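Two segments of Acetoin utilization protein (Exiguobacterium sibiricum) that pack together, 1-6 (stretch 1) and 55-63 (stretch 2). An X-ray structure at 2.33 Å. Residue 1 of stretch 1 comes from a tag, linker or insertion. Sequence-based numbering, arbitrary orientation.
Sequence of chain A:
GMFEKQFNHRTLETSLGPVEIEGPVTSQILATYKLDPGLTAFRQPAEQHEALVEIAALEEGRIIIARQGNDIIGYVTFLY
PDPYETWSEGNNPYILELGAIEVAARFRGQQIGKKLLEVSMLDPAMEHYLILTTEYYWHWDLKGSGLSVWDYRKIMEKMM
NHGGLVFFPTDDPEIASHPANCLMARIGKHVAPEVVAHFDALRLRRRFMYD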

# COMPACT_ATOMS: atom_id res chain seq x y z
N GLY A 1 5.63 -6.55 13.14
CA GLY A 1 4.62 -7.04 14.13
C GLY A 1 4.96 -6.66 15.57
O GLY A 1 4.13 -6.08 16.28
N MSE A 2 6.21 -6.95 15.98
CA MSE A 2 6.65 -6.74 17.38
C MSE A 2 6.67 -5.26 17.78
O MSE A 2 6.74 -4.94 18.97
CB MSE A 2 8.04 -7.35 17.59
N PHE A 3 6.59 -4.36 16.80
CA PHE A 3 6.66 -2.92 17.06
C PHE A 3 5.32 -2.30 17.45
O PHE A 3 4.26 -2.88 17.24
CB PHE A 3 7.23 -2.18 15.83
CG PHE A 3 8.70 -2.02 15.86
CD1 PHE A 3 9.30 -1.14 16.78
CD2 PHE A 3 9.52 -2.74 15.00
CE1 PHE A 3 10.66 -0.99 16.84
CE2 PHE A 3 10.89 -2.59 15.04
CZ PHE A 3 11.47 -1.71 15.97
N GLU A 4 5.40 -1.10 18.04
CA GLU A 4 4.21 -0.35 18.46
C GLU A 4 3.77 0.54 17.33
O GLU A 4 4.59 1.00 16.53
CB GLU A 4 4.52 0.51 19.70
CG GLU A 4 4.73 -0.30 20.99
CD GLU A 4 5.94 -1.21 20.92
OE1 GLU A 4 6.86 -0.91 20.13
OE2 GLU A 4 5.97 -2.22 21.66
N LYS A 5 2.47 0.82 17.28
CA LYS A 5 1.91 1.60 16.19
C LYS A 5 1.64 3.04 16.64
O LYS A 5 0.83 3.28 17.54
CB LYS A 5 0.62 0.94 15.68
CG LYS A 5 0.86 -0.42 14.98
CD LYS A 5 -0.45 -1.14 14.70
CE LYS A 5 -0.22 -2.61 14.44
NZ LYS A 5 -1.50 -3.37 14.35
N GLN A 6 2.36 3.98 16.04
CA GLN A 6 2.21 5.40 16.35
C GLN A 6 1.11 6.02 15.47
O GLN A 6 1.23 6.05 14.23
CB GLN A 6 3.53 6.14 16.14
CG GLN A 6 3.56 7.57 16.69
CD GLN A 6 4.74 8.37 16.18
OE1 GLN A 6 4.88 8.59 14.98
NE2 GLN A 6 5.58 8.82 17.09
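Stretch 2, residues 55-63: IAALEEGRI

This is a small, largely polar contact in which one lysine of an irregular N-terminal segment reaches into a turn of stretch 2 and is held there by backbone carbonyls. Stretch 1 forms no regular helix or strand. Stretch 2 begins in helix at Ile-55 and Ala-56, passes through a turn, and enters a strand at Arg-62 and Ile-63. The two segments run in the same general sense, since Gly-1 lies nearest Glu-60 (CA to CA, 3.8 Å) and Lys-5 nearest Arg-62 (CA to CA, 7.9 Å).

Lys-5 is the centre of the contact. Its CA-to-CB bond points toward stretch 2, and with chi1 m and the remaining torsions t the chain is extended, delivering the ammonium group to the turn. There Lys-5 NZ donates hydrogen bonds to Gly-61 O (2.7 Å) and Leu-58 O (3.0 Å), and a weak one to Glu-59 O (3.2 Å). A lysine suits this place because its amine can serve several carbonyls at once. Leu-58 O also accepts a weak bond from Gly-61 N (3.1 Å), within the turn itself. Gly-61 fits its tight position: a CB there would clash with Ile-55 O.

Arg-62 flanks the lysine, its guanidinium carrying Lys-5 CA over one face; Lys-5 CG lies 3.7 Å from Arg-62 NE, so the aliphatic part of one cation packs against the other. Arg-62 NH2 also comes within 3.3 Å of Glu-4 O.

At the other end Gly-1, a tag residue, packs closely through its backbone: Gly-1 CA is 3.5 Å from Glu-60 CB, and Gly-1 O is 3.8 Å from Glu-59 CG. The CA-to-CB bond of Met-2 points away and the residue adds almost nothing; most of the 350 Å² buried, both sides summed, comes from Lys-5, Gly-1 and their partners.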

# COMPACT_ATOMS: atom_id res chain seq x y z
N ILE A 55 -7.58 -6.44 8.64
CA ILE A 55 -6.18 -6.09 8.55
C ILE A 55 -5.74 -5.30 9.79
O ILE A 55 -4.71 -5.60 10.39
CB ILE A 55 -5.88 -5.27 7.28
CG1 ILE A 55 -5.98 -6.16 6.03
CG2 ILE A 55 -4.50 -4.63 7.36
CD1 ILE A 55 -5.94 -5.38 4.69
N ALA A 56 -6.55 -4.31 10.18
CA ALA A 56 -6.25 -3.48 11.35
C ALA A 56 -6.11 -4.32 12.61
O ALA A 56 -5.37 -3.95 13.52
CB ALA A 56 -7.32 -2.45 11.54
N ALA A 57 -6.82 -5.44 12.65
CA ALA A 57 -6.80 -6.34 13.82
C ALA A 57 -5.52 -7.19 13.89
O ALA A 57 -5.27 -7.84 14.90
CB ALA A 57 -8.03 -7.24 13.81
N LEU A 58 -4.74 -7.23 12.82
CA LEU A 58 -3.51 -8.02 12.80
C LEU A 58 -2.42 -7.38 13.64
O LEU A 58 -2.35 -6.14 13.74
CB LEU A 58 -3.01 -8.21 11.37
CG LEU A 58 -3.90 -9.03 10.44
CD1 LEU A 58 -3.40 -8.90 8.99
CD2 LEU A 58 -3.95 -10.50 10.88
N GLU A 59 -1.54 -8.22 14.19
CA GLU A 59 -0.43 -7.75 15.01
C GLU A 59 0.39 -6.69 14.28
O GLU A 59 0.68 -5.64 14.83
CB GLU A 59 0.46 -8.94 15.39
CG GLU A 59 1.41 -8.65 16.55
N GLU A 60 0.73 -6.96 13.02
CA GLU A 60 1.54 -6.04 12.22
C GLU A 60 0.69 -5.08 11.35
O GLU A 60 1.20 -4.11 10.79
CB GLU A 60 2.52 -6.83 11.33
CG GLU A 60 1.92 -7.34 9.98
CD GLU A 60 0.95 -8.53 10.15
OE1 GLU A 60 0.80 -9.05 11.29
OE2 GLU A 60 0.36 -8.95 9.13
N GLY A 61 -0.62 -5.36 11.27
CA GLY A 61 -1.52 -4.63 10.36
C GLY A 61 -1.66 -3.14 10.65
O GLY A 61 -1.76 -2.73 11.79
N ARG A 62 -1.68 -2.33 9.58
CA ARG A 62 -1.87 -0.89 9.68
C ARG A 62 -2.79 -0.39 8.58
O ARG A 62 -2.54 -0.62 7.38
CB ARG A 62 -0.54 -0.16 9.57
CG ARG A 62 0.44 -0.55 10.60
CD ARG A 62 1.64 0.33 10.58
NE ARG A 62 2.52 0.04 11.70
CZ ARG A 62 3.39 0.91 12.22
NH1 ARG A 62 3.49 2.14 11.73
NH2 ARG A 62 4.14 0.55 13.25
N ILE A 63 -3.83 0.33 8.98
CA ILE A 63 -4.75 0.96 8.04
C ILE A 63 -4.74 2.47 8.27
O ILE A 63 -5.15 2.95 9.31
CB ILE A 63 -6.20 0.43 8.22
CG1 ILE A 63 -6.27 -1.11 7.99
CG2 ILE A 63 -7.17 1.16 7.27
CD1 ILE A 63 -6.00 -1.54 6.55